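Local coordinates for XC6422 protein (Xanthomonas campestris, PDB 2FUK) that is a small alpha/beta-fold serine hydrolase without a lid, and probably cleaves its substrates by hydrolysis, at residues Val26-Ala40 and Ala62-Arg74. Residues are numbered along the deposited sequence; the frame is centred on the assembly and turned at random.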
ATOM      1  N   VAL A  26      -1.037  17.189   6.764  1.00  8.43           N
ATOM      2  CA  VAL A  26       0.155  16.465   7.184  1.00  7.69           C
ATOM      3  C   VAL A  26      -0.252  15.024   7.439  1.00  9.57           C
ATOM      4  O   VAL A  26      -1.116  14.760   8.277  1.00 11.15           O
ATOM      5  CB  VAL A  26       0.748  17.057   8.480  1.00  8.72           C
ATOM      6  CG1 VAL A  26       1.970  16.259   8.905  1.00 10.02           C
ATOM      7  CG2 VAL A  26       1.113  18.526   8.259  1.00  9.25           C
ATOM      8  N   ASP A  27       0.349  14.099   6.692  1.00  8.57           N
ATOM      9  CA  ASP A  27       0.054  12.674   6.854  1.00 10.37           C
ATOM     10  C   ASP A  27       1.254  12.009   7.530  1.00 10.23           C
ATOM     11  O   ASP A  27       2.368  12.046   7.004  1.00  9.70           O
ATOM     12  CB  ASP A  27      -0.175  11.983   5.498  1.00 10.84           C
ATOM     13  CG  ASP A  27      -1.066  12.777   4.548  1.00 13.36           C
ATOM     14  OD1 ASP A  27      -2.134  13.269   4.970  1.00 12.06           O
ATOM     15  OD2 ASP A  27      -0.694  12.886   3.357  1.00 14.01           O
ATOM     16  N   LEU A  28       1.039  11.406   8.695  1.00 12.08           N
ATOM     17  CA  LEU A  28       2.131  10.741   9.404  1.00 13.70           C
ATOM     18  C   LEU A  28       2.518   9.440   8.703  1.00 13.68           C
ATOM     19  O   LEU A  28       1.739   8.882   7.932  1.00 14.17           O
ATOM     20  CB  LEU A  28       1.729  10.470  10.855  1.00 16.45           C
ATOM     21  CG  LEU A  28       1.628  11.736  11.706  1.00 18.60           C
ATOM     22  CD1 LEU A  28       1.080  11.407  13.086  1.00 21.03           C
ATOM     23  CD2 LEU A  28       3.003  12.373  11.805  1.00 20.82           C
ATOM     24  N   PRO A  29       3.735   8.942   8.956  1.00 13.22           N
ATOM     25  CA  PRO A  29       4.186   7.702   8.317  1.00 14.10           C
ATOM     26  C   PRO A  29       3.374   6.465   8.666  1.00 15.91           C
ATOM     27  O   PRO A  29       2.638   6.440   9.658  1.00 16.47           O
ATOM     28  CB  PRO A  29       5.639   7.595   8.769  1.00 15.86           C
ATOM     29  CG  PRO A  29       5.621   8.235  10.081  1.00 15.31           C
ATOM     30  CD  PRO A  29       4.770   9.460   9.859  1.00 13.31           C
ATOM     31  N   GLU A  30       3.511   5.445   7.830  1.00 16.32           N
ATOM     32  CA  GLU A  30       2.811   4.181   8.021  1.00 18.58           C
ATOM     33  C   GLU A  30       3.209   3.569   9.357  1.00 18.32           C
ATOM     34  O   GLU A  30       4.381   3.624   9.755  1.00 18.03           O
ATOM     35  CB  GLU A  30       3.184   3.216   6.892  1.00 20.75           C
ATOM     36  CG  GLU A  30       2.516   1.844   6.953  1.00 24.81           C
ATOM     37  CD  GLU A  30       1.170   1.816   6.251  1.00 25.73           C
ATOM     38  OE1 GLU A  30       0.210   2.443   6.749  1.00 27.80           O
ATOM     39  OE2 GLU A  30       1.072   1.169   5.183  1.00 28.35           O
ATOM     40  N   PRO A  31       2.239   2.990  10.082  1.00 18.60           N
ATOM     41  CA  PRO A  31       2.569   2.376  11.370  1.00 19.21           C
ATOM     42  C   PRO A  31       3.332   1.076  11.107  1.00 18.83           C
ATOM     43  O   PRO A  31       3.200   0.479  10.030  1.00 17.82           O
ATOM     44  CB  PRO A  31       1.195   2.117  11.994  1.00 18.77           C
ATOM     45  CG  PRO A  31       0.319   3.154  11.352  1.00 20.85           C
ATOM     46  CD  PRO A  31       0.780   3.106   9.920  1.00 18.60           C
ATOM     47  N   ASP A  32       4.139   0.654  12.078  1.00 18.87           N
ATOM     48  CA  ASP A  32       4.918  -0.580  11.977  1.00 18.97           C
ATOM     49  C   ASP A  32       5.986  -0.572  10.886  1.00 18.20           C
ATOM     50  O   ASP A  32       6.322  -1.613  10.324  1.00 18.57           O
ATOM     51  CB  ASP A  32       3.984  -1.773  11.772  1.00 19.86           C
ATOM     52  CG  ASP A  32       2.989  -1.929  12.902  1.00 22.07           C
ATOM     53  OD1 ASP A  32       3.413  -2.192  14.053  1.00 24.74           O
ATOM     54  OD2 ASP A  32       1.783  -1.784  12.643  1.00 24.26           O
ATOM     55  N   VAL A  33       6.506   0.615  10.593  1.00 18.59           N
ATOM     56  CA  VAL A  33       7.558   0.801   9.602  1.00 17.07           C
ATOM     57  C   VAL A  33       8.608   1.709  10.239  1.00 15.94           C
ATOM     58  O   VAL A  33       8.271   2.642  10.977  1.00 16.23           O
ATOM     59  CB  VAL A  33       7.011   1.467   8.313  1.00 19.01           C
ATOM     60  CG1 VAL A  33       8.149   1.855   7.384  1.00 19.29           C
ATOM     61  CG2 VAL A  33       6.062   0.514   7.612  1.00 17.76           C
ATOM     62  N   ALA A  34       9.876   1.423   9.973  1.00 16.14           N
ATOM     63  CA  ALA A  34      10.968   2.223  10.514  1.00 15.60           C
ATOM     64  C   ALA A  34      10.794   3.684  10.106  1.00 15.73           C
ATOM     65  O   ALA A  34      10.723   4.007   8.914  1.00 15.18           O
ATOM     66  CB  ALA A  34      12.301   1.693  10.007  1.00 15.61           C
ATOM     67  N   VAL A  35      10.726   4.565  11.099  1.00 15.12           N
ATOM     68  CA  VAL A  35      10.543   5.990  10.848  1.00 15.05           C
ATOM     69  C   VAL A  35      11.813   6.602  10.258  1.00 14.50           C
ATOM     70  O   VAL A  35      12.933   6.228  10.623  1.00 14.52           O
ATOM     71  CB  VAL A  35      10.194   6.734  12.148  1.00 16.62           C
ATOM     72  CG1 VAL A  35      11.383   6.697  13.095  1.00 19.02           C
ATOM     73  CG2 VAL A  35       9.771   8.162  11.831  1.00 17.32           C
ATOM     74  N   GLN A  36      11.631   7.541   9.340  1.00 11.68           N
ATOM     75  CA  GLN A  36      12.748   8.212   8.694  1.00 10.47           C
ATOM     76  C   GLN A  36      12.784   9.661   9.146  1.00  9.50           C
ATOM     77  O   GLN A  36      11.738  10.281   9.350  1.00  9.65           O
ATOM     78  CB  GLN A  36      12.578   8.171   7.174  1.00 10.50           C
ATOM     79  CG  GLN A  36      12.496   6.772   6.593  1.00 11.61           C
ATOM     80  CD  GLN A  36      13.856   6.134   6.423  1.00 10.78           C
ATOM     81  OE1 GLN A  36      13.968   4.912   6.294  1.00 14.42           O
ATOM     82  NE2 GLN A  36      14.894   6.954   6.405  1.00  8.81           N
ATOM     83  N   PRO A  37      13.990  10.221   9.299  1.00  8.72           N
ATOM     84  CA  PRO A  37      14.168  11.612   9.723  1.00  7.73           C
ATOM     85  C   PRO A  37      13.995  12.489   8.490  1.00  7.50           C
ATOM     86  O   PRO A  37      14.851  13.309   8.165  1.00  6.67           O
ATOM     87  CB  PRO A  37      15.597  11.618  10.250  1.00  7.79           C
ATOM     88  CG  PRO A  37      16.285  10.660   9.332  1.00 10.03           C
ATOM     89  CD  PRO A  37      15.289   9.534   9.171  1.00  8.26           C
ATOM     90  N   VAL A  38      12.869  12.292   7.810  1.00  7.63           N
ATOM     91  CA  VAL A  38      12.567  13.008   6.580  1.00  7.52           C
ATOM     92  C   VAL A  38      11.113  13.443   6.515  1.00  6.02           C
ATOM     93  O   VAL A  38      10.221  12.724   6.962  1.00  5.89           O
ATOM     94  CB  VAL A  38      12.817  12.098   5.345  1.00  5.90           C
ATOM     95  CG1 VAL A  38      12.472  12.844   4.060  1.00  8.44           C
ATOM     96  CG2 VAL A  38      14.268  11.615   5.320  1.00  7.37           C
ATOM     97  N   THR A  39      10.887  14.631   5.964  1.00  7.76           N
ATOM     98  CA  THR A  39       9.539  15.150   5.758  1.00  5.74           C
ATOM     99  C   THR A  39       9.532  15.524   4.284  1.00  6.95           C
ATOM    100  O   THR A  39      10.464  16.172   3.799  1.00  6.45           O
ATOM    101  CB  THR A  39       9.237  16.414   6.598  1.00  7.04           C
ATOM    102  OG1 THR A  39       9.193  16.076   7.990  1.00  8.12           O
ATOM    103  CG2 THR A  39       7.875  16.994   6.212  1.00  7.81           C
ATOM    104  N   ALA A  40       8.503  15.086   3.568  1.00  6.28           N
ATOM    105  CA  ALA A  40       8.392  15.374   2.148  1.00  5.44           C
ATOM    106  C   ALA A  40       7.162  16.220   1.869  1.00  5.73           C
ATOM    107  O   ALA A  40       6.145  16.089   2.548  1.00  8.33           O
ATOM    108  CB  ALA A  40       8.305  14.073   1.360  1.00  7.36           C
ATOM    109  N   ALA A  62       1.971  10.392  -1.962  1.00  6.39           N
ATOM    110  CA  ALA A  62       2.112  10.635  -0.534  1.00  6.62           C
ATOM    111  C   ALA A  62       2.124   9.314   0.223  1.00  7.96           C
ATOM    112  O   ALA A  62       2.941   9.114   1.117  1.00  9.44           O
ATOM    113  CB  ALA A  62       0.967  11.524  -0.033  1.00  6.68           C
ATOM    114  N   ARG A  63       1.223   8.412  -0.152  1.00  7.79           N
ATOM    115  CA  ARG A  63       1.124   7.113   0.499  1.00  8.95           C
ATOM    116  C   ARG A  63       2.392   6.301   0.288  1.00  8.29           C
ATOM    117  O   ARG A  63       2.855   5.615   1.194  1.00  9.06           O
ATOM    118  CB  ARG A  63      -0.070   6.336  -0.054  1.00 10.32           C
ATOM    119  CG  ARG A  63      -0.390   5.067   0.721  1.00 15.41           C
ATOM    120  CD  ARG A  63      -1.596   4.376   0.120  1.00 18.43           C
ATOM    121  NE  ARG A  63      -2.716   5.294  -0.081  1.00 22.63           N
ATOM    122  CZ  ARG A  63      -3.819   4.976  -0.752  1.00 24.51           C
ATOM    123  NH1 ARG A  63      -3.940   3.763  -1.275  1.00 24.54           N
ATOM    124  NH2 ARG A  63      -4.791   5.867  -0.908  1.00 26.55           N
ATOM    125  N   ALA A  64       2.938   6.373  -0.921  1.00  6.71           N
ATOM    126  CA  ALA A  64       4.153   5.648  -1.262  1.00  7.13           C
ATOM    127  C   ALA A  64       5.305   6.032  -0.338  1.00  7.16           C
ATOM    128  O   ALA A  64       6.093   5.185   0.078  1.00  6.36           O
ATOM    129  CB  ALA A  64       4.522   5.934  -2.712  1.00  6.32           C
ATOM    130  N   LEU A  65       5.399   7.319  -0.020  1.00  8.40           N
ATOM    131  CA  LEU A  65       6.459   7.810   0.853  1.00  7.72           C
ATOM    132  C   LEU A  65       6.172   7.496   2.316  1.00  8.10           C
ATOM    133  O   LEU A  65       7.084   7.166   3.069  1.00  7.61           O
ATOM    134  CB  LEU A  65       6.634   9.312   0.664  1.00  6.55           C
ATOM    135  CG  LEU A  65       7.077   9.733  -0.740  1.00  6.92           C
ATOM    136  CD1 LEU A  65       7.093  11.255  -0.834  1.00  9.33           C
ATOM    137  CD2 LEU A  65       8.446   9.164  -1.035  1.00  7.93           C
ATOM    138  N   ARG A  66       4.909   7.599   2.719  1.00  8.80           N
ATOM    139  CA  ARG A  66       4.527   7.300   4.098  1.00  8.66           C
ATOM    140  C   ARG A  66       4.858   5.848   4.436  1.00  9.54           C
ATOM    141  O   ARG A  66       5.279   5.533   5.554  1.00  8.51           O
ATOM    142  CB  ARG A  66       3.025   7.520   4.292  1.00 10.28           C
ATOM    143  CG  ARG A  66       2.574   8.957   4.119  1.00 12.38           C
ATOM    144  CD  ARG A  66       1.051   9.061   4.068  1.00 14.49           C
ATOM    145  NE  ARG A  66       0.426   8.727   5.346  1.00 17.41           N
ATOM    146  CZ  ARG A  66      -0.890   8.635   5.526  1.00 18.56           C
ATOM    147  NH1 ARG A  66      -1.377   8.333   6.723  1.00 20.28           N
ATOM    148  NH2 ARG A  66      -1.720   8.828   4.507  1.00 19.79           N
ATOM    149  N   GLU A  67       4.659   4.963   3.467  1.00  9.43           N
ATOM    150  CA  GLU A  67       4.922   3.541   3.666  1.00  9.61           C
ATOM    151  C   GLU A  67       6.411   3.266   3.848  1.00 10.20           C
ATOM    152  O   GLU A  67       6.805   2.174   4.263  1.00 11.36           O
ATOM    153  CB  GLU A  67       4.368   2.727   2.493  1.00  9.61           C
ATOM    154  CG  GLU A  67       2.849   2.800   2.374  1.00  9.34           C
ATOM    155  CD  GLU A  67       2.288   1.977   1.225  1.00 12.26           C
ATOM    156  OE1 GLU A  67       3.074   1.547   0.355  1.00 12.58           O
ATOM    157  OE2 GLU A  67       1.052   1.775   1.183  1.00 12.13           O
ATOM    158  N   LEU A  68       7.235   4.260   3.536  1.00  9.30           N
ATOM    159  CA  LEU A  68       8.675   4.129   3.702  1.00  8.87           C
ATOM    160  C   LEU A  68       9.121   4.793   5.006  1.00  8.54           C
ATOM    161  O   LEU A  68      10.319   4.894   5.277  1.00  9.62           O
ATOM    162  CB  LEU A  68       9.409   4.764   2.523  1.00 10.32           C
ATOM    163  CG  LEU A  68       9.170   4.114   1.159  1.00 11.45           C
ATOM    164  CD1 LEU A  68      10.007   4.827   0.121  1.00 10.99           C
ATOM    165  CD2 LEU A  68       9.531   2.643   1.219  1.00 12.03           C
ATOM    166  N   GLY A  69       8.150   5.250   5.794  1.00  7.73           N
ATOM    167  CA  GLY A  69       8.440   5.891   7.069  1.00  8.43           C
ATOM    168  C   GLY A  69       8.635   7.398   7.005  1.00  8.49           C
ATOM    169  O   GLY A  69       9.134   8.016   7.946  1.00  7.75           O
ATOM    170  N   ILE A  70       8.227   7.997   5.894  1.00  7.47           N
ATOM    171  CA  ILE A  70       8.375   9.432   5.705  1.00  7.27           C
ATOM    172  C   ILE A  70       7.087  10.196   6.015  1.00  7.37           C
ATOM    173  O   ILE A  70       6.002   9.772   5.631  1.00  7.73           O
ATOM    174  CB  ILE A  70       8.805   9.733   4.245  1.00  5.73           C
ATOM    175  CG1 ILE A  70      10.197   9.147   3.990  1.00  5.80           C
ATOM    176  CG2 ILE A  70       8.788  11.236   3.979  1.00  7.37           C
ATOM    177  CD1 ILE A  70      10.623   9.174   2.530  1.00  6.82           C
ATOM    178  N   THR A  71       7.217  11.311   6.731  1.00  7.15           N
ATOM    179  CA  THR A  71       6.062  12.153   7.050  1.00  7.65           C
ATOM    180  C   THR A  71       5.821  12.993   5.796  1.00  7.86           C
ATOM    181  O   THR A  71       6.757  13.568   5.236  1.00  7.35           O
ATOM    182  CB  THR A  71       6.354  13.094   8.239  1.00  7.86           C
ATOM    183  OG1 THR A  71       6.638  12.311   9.404  1.00 10.56           O
ATOM    184  CG2 THR A  71       5.155  14.003   8.523  1.00  8.94           C
ATOM    185  N   VAL A  72       4.572  13.072   5.356  1.00  7.19           N
ATOM    186  CA  VAL A  72       4.284  13.810   4.137  1.00  7.90           C
ATOM    187  C   VAL A  72       3.357  14.998   4.309  1.00  8.55           C
ATOM    188  O   VAL A  72       2.371  14.935   5.036  1.00  9.33           O
ATOM    189  CB  VAL A  72       3.703  12.870   3.054  1.00  9.22           C
ATOM    190  CG1 VAL A  72       4.686  11.747   2.777  1.00 10.16           C
ATOM    191  CG2 VAL A  72       2.384  12.292   3.509  1.00 14.53           C
ATOM    192  N   VAL A  73       3.699  16.087   3.633  1.00  6.89           N
ATOM    193  CA  VAL A  73       2.899  17.301   3.684  1.00  6.22           C
ATOM    194  C   VAL A  73       2.336  17.598   2.304  1.00  6.98           C
ATOM    195  O   VAL A  73       3.074  17.620   1.320  1.00  6.31           O
ATOM    196  CB  VAL A  73       3.749  18.513   4.134  1.00  5.93           C
ATOM    197  CG1 VAL A  73       2.907  19.789   4.093  1.00  7.00           C
ATOM    198  CG2 VAL A  73       4.281  18.277   5.537  1.00  8.76           C
ATOM    199  N   ARG A  74       1.024  17.798   2.242  1.00  5.40           N
ATOM    200  CA  ARG A  74       0.348  18.148   1.003  1.00  5.50           C
ATOM    201  C   ARG A  74      -0.232  19.537   1.237  1.00  4.77           C
ATOM    202  O   ARG A  74      -0.437  19.942   2.385  1.00  5.56           O
ATOM    203  CB  ARG A  74      -0.782  17.160   0.698  1.00  5.00           C
ATOM    204  CG  ARG A  74      -0.298  15.780   0.286  1.00  5.97           C
ATOM    205  CD  ARG A  74      -1.471  14.831   0.103  1.00  8.94           C
ATOM    206  NE  ARG A  74      -2.083  14.474   1.379  1.00  8.97           N
ATOM    207  CZ  ARG A  74      -3.354  14.704   1.708  1.00  8.55           C
ATOM    208  NH1 ARG A  74      -3.800  14.331   2.898  1.00 10.27           N
ATOM    209  NH2 ARG A  74      -4.177  15.305   0.854  1.00 10.77           N
TER
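Asp-27 and Arg-74 form a side-on salt bridge. Arg-74 NH1 meets Asp-27 OD1 at 2.9 Å and Arg-74 NE meets Asp-27 OD2 at 2.9 Å. Both oxygens use their syn lone pairs, and the carboxylate and guanidinium planes are only 16° apart. Arg-74 NH2 bonds Met-53 O, which further fixes the guanidinium. The Arg-66 guanidinium lays one face over Asp-27 CB, while its NE donates to Leu-28 O (2.9 Å). A bend at chi3 (68°) swings Arg-66 NE toward Leu-28 O. Arg-66 O accepts hydrogen bonds from Glu-30 N and Gly-69 N, from opposite faces of its plane. The second of these bonds belongs to the Schellman motif that ends helix 56-66. Gly-69 has positive phi, and its CA-H contacts Ala-34 O (CA to O 3.5 Å). Gly-69 O accepts a hydrogen bond from Gln-36 N (2.9 Å). Beyond these loops, strand 71-75 is bonded along both edges. It runs antiparallel to strand 20-27 (Asp-27 N to Val-72 O, 2.7 Å) and parallel to strand 38-43 (Val-73 N to Ala-40 O, 2.7 Å). Glu-30 and Glu-67 lie side by side, but each carboxylate has a salt bridge to the second subunit, with its Arg-63 and Arg-205 respectively. Strand 38-43, helix 56-66 and strand 71-75 form a beta-alpha-beta unit of the central sheet. Ala-40 touches Leu-65 on the helix side, and helix 92-107 covers Val-26, Thr-39 and Val-73 on the other.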